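Local coordinates for protein peroxisomal catalase A (Saccharomyces cerevisiae, PDB 1A4E) that breaks down hydrogen peroxide to water and oxygen as a heme-dependent homotetrameric peroxisomal catalase, probably protecting the cell from peroxide made by oxidases, at residues Asn227-Ile230 / Glu231-Thr234; Gly238-Pro241 / Asp242-Gln245. All coordinates share one frame; numbering follows the deposited sequence.

Contact 1 (Asn227-Ile230 / Glu231-Thr234)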
loop_
_atom_site.group_PDB
_atom_site.type_symbol
_atom_site.label_atom_id
_atom_site.label_comp_id
_atom_site.label_asym_id
_atom_site.label_seq_id
_atom_site.Cartn_x
_atom_site.Cartn_y
_atom_site.Cartn_z
ATOM N N ASN B 227 5.493 40.930 8.174
ATOM C CA ASN B 227 4.194 40.286 8.287
ATOM C C ASN B 227 3.115 40.984 7.471
ATOM O O ASN B 227 3.245 42.113 6.992
ATOM C CB ASN B 227 3.707 40.272 9.735
ATOM C CG ASN B 227 4.628 39.586 10.720
ATOM O OD1 ASN B 227 5.074 38.461 10.512
ATOM N ND2 ASN B 227 4.914 40.253 11.832
ATOM N N LEU B 228 2.026 40.234 7.326
ATOM C CA LEU B 228 0.826 40.713 6.684
ATOM C C LEU B 228 -0.247 40.895 7.753
ATOM O O LEU B 228 -0.185 40.326 8.853
ATOM C CB LEU B 228 0.313 39.707 5.654
ATOM C CG LEU B 228 1.190 39.303 4.478
ATOM C CD1 LEU B 228 0.472 38.231 3.682
ATOM C CD2 LEU B 228 1.510 40.510 3.610
ATOM N N THR B 229 -1.223 41.752 7.427
ATOM C CA THR B 229 -2.413 41.871 8.261
ATOM C C THR B 229 -3.369 40.803 7.749
ATOM O O THR B 229 -3.221 40.337 6.613
ATOM C CB THR B 229 -3.058 43.277 8.144
ATOM O OG1 THR B 229 -3.398 43.520 6.786
ATOM C CG2 THR B 229 -2.119 44.355 8.658
ATOM N N ILE B 230 -4.366 40.386 8.532
ATOM C CA ILE B 230 -5.250 39.318 8.095
ATOM C C ILE B 230 -6.078 39.691 6.868
ATOM O O ILE B 230 -6.464 38.805 6.110
ATOM C CB ILE B 230 -6.131 38.892 9.323
ATOM C CG1 ILE B 230 -6.958 37.657 8.961
ATOM C CG2 ILE B 230 -7.030 40.035 9.770
ATOM C CD1 ILE B 230 -6.150 36.409 8.523
ATOM N N GLU B 231 -6.290 40.990 6.613
ATOM C CA GLU B 231 -7.017 41.451 5.433
ATOM C C GLU B 231 -6.180 41.261 4.174
ATOM O O GLU B 231 -6.696 40.818 3.145
ATOM C CB GLU B 231 -7.376 42.937 5.509
ATOM C CG GLU B 231 -8.277 43.359 6.667
ATOM C CD GLU B 231 -7.588 43.790 7.964
ATOM O OE1 GLU B 231 -6.360 43.718 8.087
ATOM O OE2 GLU B 231 -8.309 44.218 8.866
ATOM N N GLU B 232 -4.880 41.589 4.262
ATOM C CA GLU B 232 -3.959 41.402 3.148
ATOM C C GLU B 232 -3.782 39.924 2.845
ATOM O O GLU B 232 -3.772 39.534 1.680
ATOM C CB GLU B 232 -2.582 41.949 3.449
ATOM C CG GLU B 232 -2.443 43.442 3.623
ATOM C CD GLU B 232 -1.032 43.798 4.064
ATOM O OE1 GLU B 232 -0.135 43.794 3.221
ATOM O OE2 GLU B 232 -0.828 44.069 5.248
ATOM N N ALA B 233 -3.675 39.112 3.911
ATOM C CA ALA B 233 -3.500 37.672 3.806
ATOM C C ALA B 233 -4.687 36.971 3.158
ATOM O O ALA B 233 -4.503 36.096 2.315
ATOM C CB ALA B 233 -3.284 37.081 5.192
ATOM N N THR B 234 -5.908 37.384 3.518
ATOM C CA THR B 234 -7.134 36.834 2.951
ATOM C C THR B 234 -7.267 37.239 1.481
ATOM O O THR B 234 -7.698 36.413 0.675
ATOM C CB THR B 234 -8.335 37.341 3.795
ATOM O OG1 THR B 234 -8.149 36.767 5.080
ATOM C CG2 THR B 234 -9.701 36.946 3.274
#

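Contact 2 (Gly238-Pro241 / Asp242-Gln245)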
loop_
_atom_site.group_PDB
_atom_site.type_symbol
_atom_site.label_atom_id
_atom_site.label_comp_id
_atom_site.label_asym_id
_atom_site.label_seq_id
_atom_site.Cartn_x
_atom_site.Cartn_y
_atom_site.Cartn_z
ATOM N N GLY B 238 -6.895 34.405 -2.152
ATOM C CA GLY B 238 -7.799 34.204 -3.272
ATOM C C GLY B 238 -7.139 34.527 -4.602
ATOM O O GLY B 238 -7.296 33.816 -5.594
ATOM N N SER B 239 -6.383 35.622 -4.598
ATOM C CA SER B 239 -5.674 36.138 -5.760
ATOM C C SER B 239 -4.488 35.290 -6.231
ATOM O O SER B 239 -4.255 35.096 -7.424
ATOM C CB SER B 239 -5.249 37.549 -5.378
ATOM O OG SER B 239 -4.388 38.162 -6.316
ATOM N N ASN B 240 -3.722 34.788 -5.263
ATOM C CA ASN B 240 -2.536 33.991 -5.505
ATOM C C ASN B 240 -2.307 33.025 -4.337
ATOM O O ASN B 240 -1.569 33.335 -3.397
ATOM C CB ASN B 240 -1.332 34.926 -5.683
ATOM C CG ASN B 240 -0.034 34.235 -6.082
ATOM O OD1 ASN B 240 0.079 33.011 -6.184
ATOM N ND2 ASN B 240 1.002 35.033 -6.318
ATOM N N PRO B 241 -2.897 31.817 -4.373
ATOM C CA PRO B 241 -2.743 30.781 -3.345
ATOM C C PRO B 241 -1.320 30.278 -3.150
ATOM O O PRO B 241 -1.021 29.607 -2.169
ATOM C CB PRO B 241 -3.670 29.674 -3.780
ATOM C CG PRO B 241 -4.638 30.348 -4.721
ATOM C CD PRO B 241 -3.763 31.342 -5.449
ATOM N N ASP B 242 -0.437 30.580 -4.110
ATOM C CA ASP B 242 0.944 30.119 -4.086
ATOM C C ASP B 242 1.956 31.248 -3.993
ATOM O O ASP B 242 3.085 31.152 -4.479
ATOM C CB ASP B 242 1.201 29.291 -5.336
ATOM C CG ASP B 242 0.293 28.078 -5.417
ATOM O OD1 ASP B 242 0.383 27.200 -4.560
ATOM O OD2 ASP B 242 -0.528 28.027 -6.323
ATOM N N TYR B 243 1.537 32.293 -3.270
ATOM C CA TYR B 243 2.316 33.501 -3.083
ATOM C C TYR B 243 3.706 33.277 -2.490
ATOM O O TYR B 243 4.687 33.744 -3.068
ATOM C CB TYR B 243 1.488 34.435 -2.207
ATOM C CG TYR B 243 2.093 35.816 -2.024
ATOM C CD1 TYR B 243 2.026 36.761 -3.053
ATOM C CD2 TYR B 243 2.717 36.134 -0.816
ATOM C CE1 TYR B 243 2.591 38.024 -2.869
ATOM C CE2 TYR B 243 3.283 37.393 -0.631
ATOM C CZ TYR B 243 3.217 38.327 -1.661
ATOM O OH TYR B 243 3.772 39.574 -1.473
ATOM N N CYS B 244 3.808 32.559 -1.362
ATOM C CA CYS B 244 5.087 32.305 -0.717
ATOM C C CYS B 244 5.955 31.334 -1.508
ATOM O O CYS B 244 7.175 31.481 -1.515
ATOM C CB CYS B 244 4.831 31.775 0.690
ATOM S SG CYS B 244 3.946 32.951 1.749
ATOM N N GLN B 245 5.364 30.359 -2.214
ATOM C CA GLN B 245 6.098 29.451 -3.091
ATOM C C GLN B 245 6.730 30.236 -4.238
ATOM O O GLN B 245 7.903 30.051 -4.565
ATOM C CB GLN B 245 5.132 28.377 -3.637
ATOM C CG GLN B 245 5.601 27.496 -4.806
ATOM C CD GLN B 245 6.918 26.778 -4.571
ATOM O OE1 GLN B 245 7.084 26.055 -3.596
ATOM N NE2 GLN B 245 7.903 26.957 -5.445
#

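Contact 1 (Asn227-Ile230 / Glu231-Thr234)
Thr229 is the N-cap of helix 230-239, with its CA 5.4 Å from that of Glu232, and the extended chain of residues 227-229 passes here into the first turn of the helix. Ala233 N closes that turn on Thr229 O at 3.0 Å. Thr234 follows with two bonds to Ile230 O: its N-H (3.0 Å) and its hydroxyl OG1 (2.8 Å) arrive from opposite faces of the carbonyl plane.

Glu232 folds back with CG beside its own backbone N (chi1 -66°), and its OE2 takes two bonds from Thr229. OG1 donates at 3.0 Å to the anti lone pair, while the backbone N, 3.2 Å away, comes from above the carboxylate plane. The bond from N, N-cap backbone to N3 side chain, is one half of a capping box. Glu231 brings OE1 to 3.2 Å from Thr229 OG1, and Leu228 lays CD2 at 3.7 Å from Glu232 OE1. The Ile230 side chain, its CB directed away from residues 231-234, packs on Tyr451 and Ile455 of helix 445-457.

Replacing Thr229 with an alanine removes OG1 and would probably leave Glu232 OE2 with just one of its two bonds from this residue, the carboxylate freer to turn. Two carboxylates beside a helix N-terminus probably interact favourably with its dipole, and the bonds to Glu232 are consistent with a defined helix start at Thr229.

Contact 2 (Gly238-Pro241 / Asp242-Gln245)
Asn240 and Tyr243 bracket the type I beta turn that carries the chain from helix 230-239 into helix 243-253, with Pro241 and Asp242 at its corners. The tight part is the inside of this turn. Asn240 OD1 accepts the backbone N-H of Asp242 at 3.2 Å, the donor standing above the plane of the amide carbonyl. This is an Asx turn, and with proline in second place an Asx-Pro turn. Its N-H...O angle of 138° shows a bent bond. The beta-turn bond itself, from Tyr243 N to Asn240 O, is weak at 3.3 Å; the side-chain bond is a second tie across the same bend. Asn240 can make it because CG lies opposite its own backbone N (chi1 -174°), swinging the amide forward over the turn. Tyr243 also packs closely here, its CB 3.5 Å from Asn240 O.

The looser part lies on the flank, where the side chains of Asn240 and Tyr243 meet only lightly. Asn240 ND2 sits 3.8 Å from Tyr243 CD1, at the ring edge and near its plane, with amide and ring turned 84° apart. Both residues are partly exposed, as is Pro241, whereas Asp242 is buried.

Although Asp242 occupies the N-cap of helix 243-253, its side chain makes no capping bond. Its OD1 instead forms a salt bridge with Arg151 of the second subunit, whose Leu157 also packs against Asp242. The Asn240 amide thus braces the bend from within the chain, while the carboxylate two residues on is committed to the neighbouring subunit, making this interhelical turn part of the tetramer interface.

Contact 1 and contact 2 follow each other along the chain, their centres about 12 Å apart, at the two ends of helix 230-239: residues 227-234 start it, and residues 238-245 leave it and begin helix 243-253. Both helices belong to the connection between strands 212-221 and 259-267, antiparallel neighbours in the large sheet. Thr106 borders both contacts, touching Leu228 and Tyr243. Contact 1 leans mainly on helix 445-457 and meets the second subunit just through Thr234, while Asp242 of contact 2 is tied to that subunit by its outside charge partner. Away from the annotated heme and active-site residues, the two contacts lie between the sheet connection, helix 445-457 and the subunit interface.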